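Local structure of chloroplastic group IIB intron splicing facilitator CRS2, chloroplastic (Zea mays, 1RYB) at residues R34-V37 / G38-M41; S152-G155 / K156-P159; E170-V173 / Q174-T177. The protein promotes the splicing of group IIB introns in maize chloroplasts, working in complexes with CAF1 or CAF2, and lacks the peptidyl-tRNA hydrolase activity of its relatives. All coordinates share one frame; numbering follows the deposited sequence.

Contact 1 (R34-V37 / G38-M41)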
ATOM      1  N   ARG A  34      -7.342  -1.867 -10.612  1.00  9.77           N
ATOM      2  CA  ARG A  34      -6.218  -0.902 -10.443  1.00 12.34           C
ATOM      3  C   ARG A  34      -6.141  -0.325  -9.027  1.00  9.35           C
ATOM      4  O   ARG A  34      -5.028  -0.180  -8.445  1.00 11.70           O
ATOM      5  CB  ARG A  34      -6.304   0.238 -11.442  1.00  8.49           C
ATOM      6  CG  ARG A  34      -6.239  -0.291 -12.894  1.00  7.37           C
ATOM      7  CD  ARG A  34      -5.957   0.879 -13.877  1.00 16.85           C
ATOM      8  NE  ARG A  34      -5.772   0.484 -15.300  1.00 17.81           N
ATOM      9  CZ  ARG A  34      -6.800   0.215 -16.143  1.00 19.89           C
ATOM     10  NH1 ARG A  34      -8.071   0.283 -15.719  1.00 16.52           N
ATOM     11  NH2 ARG A  34      -6.518  -0.178 -17.421  1.00 16.39           N
ATOM     12  N   HIS A  35      -7.291   0.050  -8.507  1.00 10.27           N
ATOM     13  CA  HIS A  35      -7.343   0.610  -7.148  1.00  9.54           C
ATOM     14  C   HIS A  35      -6.960  -0.419  -6.065  1.00  9.98           C
ATOM     15  O   HIS A  35      -6.808  -0.044  -4.905  1.00 16.77           O
ATOM     16  CB  HIS A  35      -8.788   1.096  -6.883  1.00 14.48           C
ATOM     17  CG  HIS A  35      -8.970   2.400  -6.103  1.00 11.54           C
ATOM     18  ND1 HIS A  35      -8.028   3.369  -6.075  1.00 12.26           N
ATOM     19  CD2 HIS A  35     -10.042   2.838  -5.410  1.00 15.45           C
ATOM     20  CE1 HIS A  35      -8.495   4.369  -5.360  1.00  8.43           C
ATOM     21  NE2 HIS A  35      -9.709   4.055  -4.919  1.00 15.77           N
ATOM     22  N   ASN A  36      -6.803  -1.687  -6.412  1.00  9.08           N
ATOM     23  CA  ASN A  36      -6.362  -2.709  -5.460  1.00  8.20           C
ATOM     24  C   ASN A  36      -4.903  -3.067  -5.586  1.00 15.61           C
ATOM     25  O   ASN A  36      -4.455  -4.005  -4.982  1.00 10.68           O
ATOM     26  CB  ASN A  36      -7.152  -4.010  -5.671  1.00 10.61           C
ATOM     27  CG  ASN A  36      -8.387  -4.026  -4.773  1.00 17.38           C
ATOM     28  OD1 ASN A  36      -9.007  -3.001  -4.477  1.00 11.96           O
ATOM     29  ND2 ASN A  36      -8.694  -5.172  -4.211  1.00 17.27           N
ATOM     30  N   VAL A  37      -4.110  -2.367  -6.428  1.00  9.21           N
ATOM     31  CA  VAL A  37      -2.750  -2.783  -6.596  1.00  8.44           C
ATOM     32  C   VAL A  37      -1.961  -2.751  -5.296  1.00 11.65           C
ATOM     33  O   VAL A  37      -1.000  -3.464  -5.182  1.00 10.64           O
ATOM     34  CB  VAL A  37      -2.079  -1.995  -7.754  1.00 10.92           C
ATOM     35  CG1 VAL A  37      -1.839  -0.517  -7.420  1.00 13.86           C
ATOM     36  CG2 VAL A  37      -0.811  -2.659  -8.326  1.00 11.09           C
ATOM     37  N   GLY A  38      -2.314  -1.876  -4.364  1.00  6.68           N
ATOM     38  CA  GLY A  38      -1.630  -1.933  -3.078  1.00  9.13           C
ATOM     39  C   GLY A  38      -1.796  -3.271  -2.389  1.00  8.44           C
ATOM     40  O   GLY A  38      -0.902  -3.773  -1.687  1.00 10.01           O
ATOM     41  N   PHE A  39      -2.956  -3.836  -2.530  1.00  9.74           N
ATOM     42  CA  PHE A  39      -3.210  -5.193  -2.001  1.00  9.89           C
ATOM     43  C   PHE A  39      -2.243  -6.212  -2.676  1.00 16.56           C
ATOM     44  O   PHE A  39      -1.634  -7.091  -2.044  1.00 11.26           O
ATOM     45  CB  PHE A  39      -4.650  -5.630  -2.364  1.00  7.14           C
ATOM     46  CG  PHE A  39      -5.740  -5.246  -1.342  1.00  9.22           C
ATOM     47  CD1 PHE A  39      -5.513  -4.320  -0.322  1.00 10.11           C
ATOM     48  CD2 PHE A  39      -6.983  -5.881  -1.409  1.00  9.18           C
ATOM     49  CE1 PHE A  39      -6.544  -4.039   0.582  1.00 12.56           C
ATOM     50  CE2 PHE A  39      -8.024  -5.622  -0.515  1.00 13.60           C
ATOM     51  CZ  PHE A  39      -7.796  -4.674   0.478  1.00 13.42           C
ATOM     52  N   GLU A  40      -2.076  -6.087  -4.015  1.00 13.84           N
ATOM     53  CA  GLU A  40      -1.165  -6.999  -4.705  1.00 11.15           C
ATOM     54  C   GLU A  40       0.224  -6.912  -4.155  1.00  7.99           C
ATOM     55  O   GLU A  40       0.940  -7.894  -4.023  1.00 11.58           O
ATOM     56  CB  GLU A  40      -1.128  -6.675  -6.232  1.00  9.78           C
ATOM     57  CG  GLU A  40      -2.516  -6.965  -6.941  1.00 10.74           C
ATOM     58  CD  GLU A  40      -2.352  -6.885  -8.448  1.00 17.85           C
ATOM     59  OE1 GLU A  40      -3.053  -6.226  -9.163  1.00 18.91           O
ATOM     60  OE2 GLU A  40      -1.259  -7.422  -8.877  1.00 18.58           O
ATOM     61  N   MET A  41       0.698  -5.675  -3.915  1.00  8.97           N
ATOM     62  CA  MET A  41       2.075  -5.490  -3.407  1.00  9.88           C
ATOM     63  C   MET A  41       2.245  -6.122  -2.043  1.00  7.94           C
ATOM     64  O   MET A  41       3.232  -6.799  -1.788  1.00 11.43           O
ATOM     65  CB  MET A  41       2.476  -3.990  -3.330  1.00 10.12           C
ATOM     66  CG  MET A  41       3.934  -3.753  -2.943  1.00  9.21           C
ATOM     67  SD  MET A  41       5.077  -4.278  -4.235  1.00 12.01           S
ATOM     68  CE  MET A  41       4.901  -2.915  -5.432  1.00 18.99           C
TER

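Contact 2 (S152-G155 / K156-P159)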
ATOM      1  N   SER A 152      -3.120   7.900 -15.942  1.00 16.78           N
ATOM      2  CA  SER A 152      -4.441   8.419 -15.883  1.00 15.52           C
ATOM      3  C   SER A 152      -5.311   7.605 -16.820  1.00 14.76           C
ATOM      4  O   SER A 152      -4.787   6.836 -17.661  1.00 19.92           O
ATOM      5  CB  SER A 152      -4.564   9.918 -16.240  1.00 31.08           C
ATOM      6  OG  SER A 152      -3.491  10.695 -15.718  0.50 15.50           O
ATOM      7  N   PRO A 153      -6.644   7.858 -16.712  1.00 18.35           N
ATOM      8  CA  PRO A 153      -7.619   7.197 -17.529  1.00 24.48           C
ATOM      9  C   PRO A 153      -7.458   7.614 -18.936  1.00 24.84           C
ATOM     10  O   PRO A 153      -7.228   8.780 -19.183  1.00 34.51           O
ATOM     11  CB  PRO A 153      -8.960   7.658 -17.017  1.00 27.83           C
ATOM     12  CG  PRO A 153      -8.725   8.500 -15.757  1.00 21.21           C
ATOM     13  CD  PRO A 153      -7.230   8.701 -15.633  1.00 21.30           C
ATOM     14  N   PRO A 154      -7.417   6.650 -19.821  1.00 24.76           N
ATOM     15  CA  PRO A 154      -7.285   6.892 -21.250  1.00 27.49           C
ATOM     16  C   PRO A 154      -8.392   7.813 -21.768  1.00 25.01           C
ATOM     17  O   PRO A 154      -9.501   7.816 -21.272  1.00 29.71           O
ATOM     18  CB  PRO A 154      -7.506   5.551 -21.907  1.00 25.70           C
ATOM     19  CG  PRO A 154      -8.317   4.730 -20.915  1.00 24.85           C
ATOM     20  CD  PRO A 154      -8.167   5.409 -19.559  1.00 32.54           C
ATOM     21  N   GLY A 155      -8.091   8.550 -22.798  1.00 28.87           N
ATOM     22  CA  GLY A 155      -9.051   9.476 -23.384  1.00 28.67           C
ATOM     23  C   GLY A 155     -10.016  10.131 -22.377  1.00 21.95           C
ATOM     24  O   GLY A 155      -9.620  10.803 -21.405  1.00 27.30           O
ATOM     25  N   LYS A 156     -11.330   9.896 -22.589  1.00 31.82           N
ATOM     26  CA  LYS A 156     -12.327  10.459 -21.686  1.00 26.59           C
ATOM     27  C   LYS A 156     -12.910   9.423 -20.703  1.00 60.61           C
ATOM     28  O   LYS A 156     -13.746   9.744 -19.855  1.00 42.13           O
ATOM     29  CB  LYS A 156     -13.426  11.188 -22.420  1.00 50.51           C
ATOM     30  CG  LYS A 156     -12.876  12.209 -23.402  1.00 40.52           C
ATOM     31  CD  LYS A 156     -12.182  13.357 -22.737  1.00100.00           C
ATOM     32  CE  LYS A 156     -11.037  13.911 -23.583  1.00100.00           C
ATOM     33  NZ  LYS A 156     -10.378  15.076 -22.961  1.00100.00           N
ATOM     34  N   MET A 157     -12.445   8.182 -20.795  1.00 25.89           N
ATOM     35  CA  MET A 157     -12.938   7.186 -19.876  1.00 26.78           C
ATOM     36  C   MET A 157     -13.122   7.772 -18.491  1.00 21.04           C
ATOM     37  O   MET A 157     -12.287   8.538 -17.997  1.00 23.00           O
ATOM     38  CB  MET A 157     -11.928   6.047 -19.772  1.00 23.18           C
ATOM     39  CG  MET A 157     -12.308   5.043 -18.734  1.00 20.95           C
ATOM     40  SD  MET A 157     -11.341   3.546 -18.946  1.00 23.70           S
ATOM     41  CE  MET A 157     -12.314   2.331 -17.955  1.00 20.09           C
ATOM     42  N   ASP A 158     -14.209   7.394 -17.864  1.00 32.73           N
ATOM     43  CA  ASP A 158     -14.566   7.841 -16.494  1.00 22.03           C
ATOM     44  C   ASP A 158     -13.457   7.395 -15.510  1.00 48.82           C
ATOM     45  O   ASP A 158     -13.152   6.201 -15.431  1.00 28.36           O
ATOM     46  CB  ASP A 158     -15.962   7.223 -16.021  1.00 28.41           C
ATOM     47  CG  ASP A 158     -16.316   7.524 -14.573  1.00 30.82           C
ATOM     48  OD1 ASP A 158     -16.412   6.681 -13.674  1.00 27.86           O
ATOM     49  OD2 ASP A 158     -16.388   8.792 -14.371  1.00 31.66           O
ATOM     50  N   PRO A 159     -12.916   8.351 -14.722  1.00 30.47           N
ATOM     51  CA  PRO A 159     -11.809   8.090 -13.752  1.00 32.18           C
ATOM     52  C   PRO A 159     -12.099   6.931 -12.796  1.00 23.03           C
ATOM     53  O   PRO A 159     -11.272   6.006 -12.614  1.00 21.25           O
ATOM     54  CB  PRO A 159     -11.621   9.386 -12.966  1.00 24.87           C
ATOM     55  CG  PRO A 159     -12.777  10.316 -13.340  1.00 28.33           C
ATOM     56  CD  PRO A 159     -13.490   9.713 -14.525  1.00 33.16           C
TER
HETATM   57  O   HOH W   1     -10.545  10.308 -18.259  1.00 32.90           O

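Contact 3 (E170-V173 / Q174-T177)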
ATOM      1  N   GLU A 170      -1.031  -5.384 -21.373  1.00 17.04           N
ATOM      2  CA  GLU A 170       0.287  -4.769 -21.399  1.00 28.60           C
ATOM      3  C   GLU A 170       0.658  -4.166 -20.033  1.00 29.13           C
ATOM      4  O   GLU A 170       1.774  -4.305 -19.578  1.00 17.85           O
ATOM      5  CB  GLU A 170       0.432  -3.745 -22.532  1.00 31.91           C
ATOM      6  CG  GLU A 170       0.155  -4.350 -23.947  1.00 24.21           C
ATOM      7  CD  GLU A 170      -1.300  -4.632 -24.214  1.00100.00           C
ATOM      8  OE1 GLU A 170      -2.209  -4.116 -23.591  1.00 28.18           O
ATOM      9  OE2 GLU A 170      -1.486  -5.509 -25.169  1.00100.00           O
ATOM     10  N   GLU A 171      -0.353  -3.539 -19.382  1.00 26.30           N
ATOM     11  CA  GLU A 171      -0.200  -2.893 -18.060  1.00 15.13           C
ATOM     12  C   GLU A 171       0.194  -3.881 -17.085  1.00 12.87           C
ATOM     13  O   GLU A 171       1.091  -3.660 -16.273  1.00 20.32           O
ATOM     14  CB  GLU A 171      -1.486  -2.230 -17.636  1.00 14.38           C
ATOM     15  CG  GLU A 171      -1.647  -0.942 -18.455  1.00 13.53           C
ATOM     16  CD  GLU A 171      -3.051  -0.428 -18.414  1.00 21.24           C
ATOM     17  OE1 GLU A 171      -3.906  -0.924 -17.709  1.00 21.47           O
ATOM     18  OE2 GLU A 171      -3.227   0.680 -19.117  1.00 23.71           O
ATOM     19  N   ARG A 172      -0.406  -5.017 -17.220  1.00  9.91           N
ATOM     20  CA  ARG A 172      -0.145  -6.123 -16.305  1.00 18.25           C
ATOM     21  C   ARG A 172       1.325  -6.547 -16.247  1.00 20.80           C
ATOM     22  O   ARG A 172       1.889  -6.833 -15.191  1.00 18.60           O
ATOM     23  CB  ARG A 172      -1.118  -7.259 -16.612  1.00 16.28           C
ATOM     24  CG  ARG A 172      -0.837  -8.563 -15.903  1.00 26.35           C
ATOM     25  CD  ARG A 172      -0.441  -8.340 -14.458  1.00 67.19           C
ATOM     26  NE  ARG A 172      -1.596  -7.999 -13.656  1.00 22.30           N
ATOM     27  CZ  ARG A 172      -1.574  -7.684 -12.291  1.00 18.27           C
ATOM     28  NH1 ARG A 172      -0.509  -7.646 -11.538  1.00 12.23           N
ATOM     29  NH2 ARG A 172      -2.714  -7.386 -11.705  1.00 15.40           N
ATOM     30  N   VAL A 173       1.957  -6.603 -17.381  1.00 18.74           N
ATOM     31  CA  VAL A 173       3.336  -7.019 -17.441  1.00 13.47           C
ATOM     32  C   VAL A 173       4.190  -6.004 -16.695  1.00 20.91           C
ATOM     33  O   VAL A 173       5.163  -6.324 -15.978  1.00 18.81           O
ATOM     34  CB  VAL A 173       3.749  -7.078 -18.935  1.00 19.87           C
ATOM     35  CG1 VAL A 173       5.263  -7.149 -19.091  1.00 22.05           C
ATOM     36  CG2 VAL A 173       3.137  -8.315 -19.619  1.00 39.14           C
ATOM     37  N   GLN A 174       3.811  -4.755 -16.815  1.00 16.85           N
ATOM     38  CA  GLN A 174       4.597  -3.755 -16.119  1.00 14.50           C
ATOM     39  C   GLN A 174       4.285  -3.786 -14.635  1.00 15.72           C
ATOM     40  O   GLN A 174       5.155  -3.551 -13.788  1.00 16.58           O
ATOM     41  CB  GLN A 174       4.267  -2.399 -16.632  1.00 10.08           C
ATOM     42  CG  GLN A 174       4.687  -2.160 -18.095  1.00 17.47           C
ATOM     43  CD  GLN A 174       4.077  -0.920 -18.689  1.00 23.81           C
ATOM     44  OE1 GLN A 174       2.950  -0.465 -18.325  1.00 20.46           O
ATOM     45  NE2 GLN A 174       4.699  -0.485 -19.740  1.00 31.65           N
ATOM     46  N   ILE A 175       3.049  -4.024 -14.302  1.00 12.53           N
ATOM     47  CA  ILE A 175       2.732  -4.049 -12.842  1.00 16.00           C
ATOM     48  C   ILE A 175       3.484  -5.211 -12.190  1.00 15.84           C
ATOM     49  O   ILE A 175       4.058  -5.117 -11.123  1.00 15.41           O
ATOM     50  CB  ILE A 175       1.223  -4.206 -12.578  1.00 10.92           C
ATOM     51  CG1 ILE A 175       0.418  -2.968 -13.031  1.00 11.90           C
ATOM     52  CG2 ILE A 175       1.010  -4.546 -11.129  1.00  8.03           C
ATOM     53  CD1 ILE A 175       0.877  -1.624 -12.432  1.00 12.62           C
ATOM     54  N   ASP A 176       3.534  -6.358 -12.865  1.00 20.85           N
ATOM     55  CA  ASP A 176       4.284  -7.532 -12.331  1.00 12.60           C
ATOM     56  C   ASP A 176       5.737  -7.202 -12.088  1.00 10.86           C
ATOM     57  O   ASP A 176       6.312  -7.606 -11.070  1.00 16.07           O
ATOM     58  CB  ASP A 176       4.179  -8.755 -13.275  1.00 14.83           C
ATOM     59  CG  ASP A 176       2.772  -9.327 -13.225  1.00 32.88           C
ATOM     60  OD1 ASP A 176       1.970  -8.982 -12.360  1.00 22.64           O
ATOM     61  OD2 ASP A 176       2.527 -10.286 -14.133  1.00 18.38           O
ATOM     62  N   THR A 177       6.319  -6.429 -13.002  1.00 13.84           N
ATOM     63  CA  THR A 177       7.670  -6.071 -12.828  1.00 10.31           C
ATOM     64  C   THR A 177       7.792  -5.165 -11.643  1.00 14.06           C
ATOM     65  O   THR A 177       8.781  -5.167 -10.884  1.00 17.06           O
ATOM     66  CB  THR A 177       8.143  -5.349 -14.080  1.00 15.19           C
ATOM     67  OG1 THR A 177       8.278  -6.356 -15.089  1.00 25.27           O
ATOM     68  CG2 THR A 177       9.470  -4.763 -13.846  1.00 20.26           C
TER

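Contact 1 (R34-V37 / G38-M41)
N36 and F39 meet obliquely, three residues apart at the start of helix 37-48. The amide nitrogen ND2 of N36 lies 3.4 Å from CD2 of the F39 ring and 3.8 Å from its CE2, with amide and ring planes 58° apart, which makes this a van der Waals approach rather than a flat stack. F39 holds its CG anti to the carbonyl carbon (chi1 -89°), a torsion that brings CD2 and CE2 of the ring beside the amide nitrogen. The other end of that amide is fixed by N25, whose backbone N bonds OD1 of N36. At the base of the F39 side chain, CB sits 3.1 Å from N36 O, and this carbonyl takes weak bonds from the backbone N of F39 and of E40. A firmer helical bond follows, M41 N to V37 O at 3.1 Å. Shrinking F39 to an alanine would probably leave the N36 amide without the ring that ND2 rests against and open a gap toward K76 and P77 on strand 70-77. E40 extends its carboxylate to helix 169-192, where OE2 forms a salt bridge with R172. N36 occupies the N-cap position without a side-chain capping bond. The 3-10 segment 34-36 that leads into this helix carries H35, by similarity the proton acceptor of the peptidyl-tRNA hydrolase active site, hydrogen-bonded through ND1 to D107.

Contact 2 (S152-G155 / K156-P159)
P154 and M157 make the closest side-chain meeting of this loop: the thioether SD of M157 lies 3.7 Å from CD of the P154 ring and 3.8 Å from its CG, the two side chains passing at a slant. M157 holds CG anti to its backbone N (chi1 174°) with an extended chain beyond, which carries SD alongside the proline while the end of the chain leads away. At the root of the same side chain, M157 CB lies 3.8 Å from P154 CD. P153 makes two further contacts. Its CB approaches the carbonyl oxygen of M157 at 3.6 Å, and its CG comes to 3.7 Å from the CA of P159, bringing the second arm of the loop back against the first. All of these are apolar or van der Waals contacts.

The backbone beneath them is a type II' beta turn running from P154 to M157, closed by a weak hydrogen bond from M157 N to P154 O at 3.0 Å. G155 takes the first central position, with phi 34° and psi -120°; the positive phi is one that glycine adopts readily, consistent with a residue lacking a side chain at this corner. K156 follows, its chain lying near the G155 carbonyl, although it is poorly ordered.

A water stands across the mouth of the turn. It donates to M157 O at 2.5 Å, a short distance to be read with caution, and weakly to G155 O at 3.3 Å. Farther out, the loop passes into helix 159-163: D158 is its N-cap residue, and OD1 accepts a hydrogen bond from A161 N. F162 of that short helix touches the side chains of both P153 and P154.

Contact 3 (E170-V173 / Q174-T177)
Helix 169-192, the long C-terminal helix of this peptidyl-tRNA hydrolase-like fold, carries an i to i+4 salt bridge between R172 and D176 near its beginning. NH1 of R172 reaches D176 OD1 at 2.9 Å with an N-H...O angle of 156°; it meets OD1 nearly along the C-O axis, and OD1 lies slightly out of the guanidinium plane. The arginine starts with CG anti to the backbone N (chi1 171°) and then bends at chi2 and chi3, which folds its chain back over the next turn; CD comes within 3.3 Å of the same OD1. The carboxylate and guanidinium planes are 39° apart. I175 contributes CG2, 3.5 Å from NH1, set obliquely to the guanidinium. Along the backbone, I175 N bonds E171 O at 2.8 Å and D176 N bonds R172 O at 2.9 Å, so the salt-bridged pair is also joined through the main chain. Q174 sends its OE1 to N113, and N113 ND2 also bonds E171 O. Because NH1 of R172 also forms a salt bridge with E40 OE2, one nitrogen sits between two carboxylates; the positive charge probably offsets the repulsion between them and favours their ionised forms.

Contacts 1 and 3 touch directly, their centres about 12 Å apart: R34 NH2 pairs with E171 OE1 at 2.7 Å, E40 OE2 with R172 NH1 at 2.8 Å, and, close to the second bridge, V37 CG2 packs on I175 CG2 at 3.8 Å. Helix 169-192 is thereby fastened to the segment that carries H35. Contact 2 stands apart, its centre about 19 Å from each of the others and its nearest atoms about 5 Å from contact 1 and 7 Å from contact 3. Its side chains remain about 10 Å from the site inferred by similarity: P159 from the side chain of H35, P153 from that of D107.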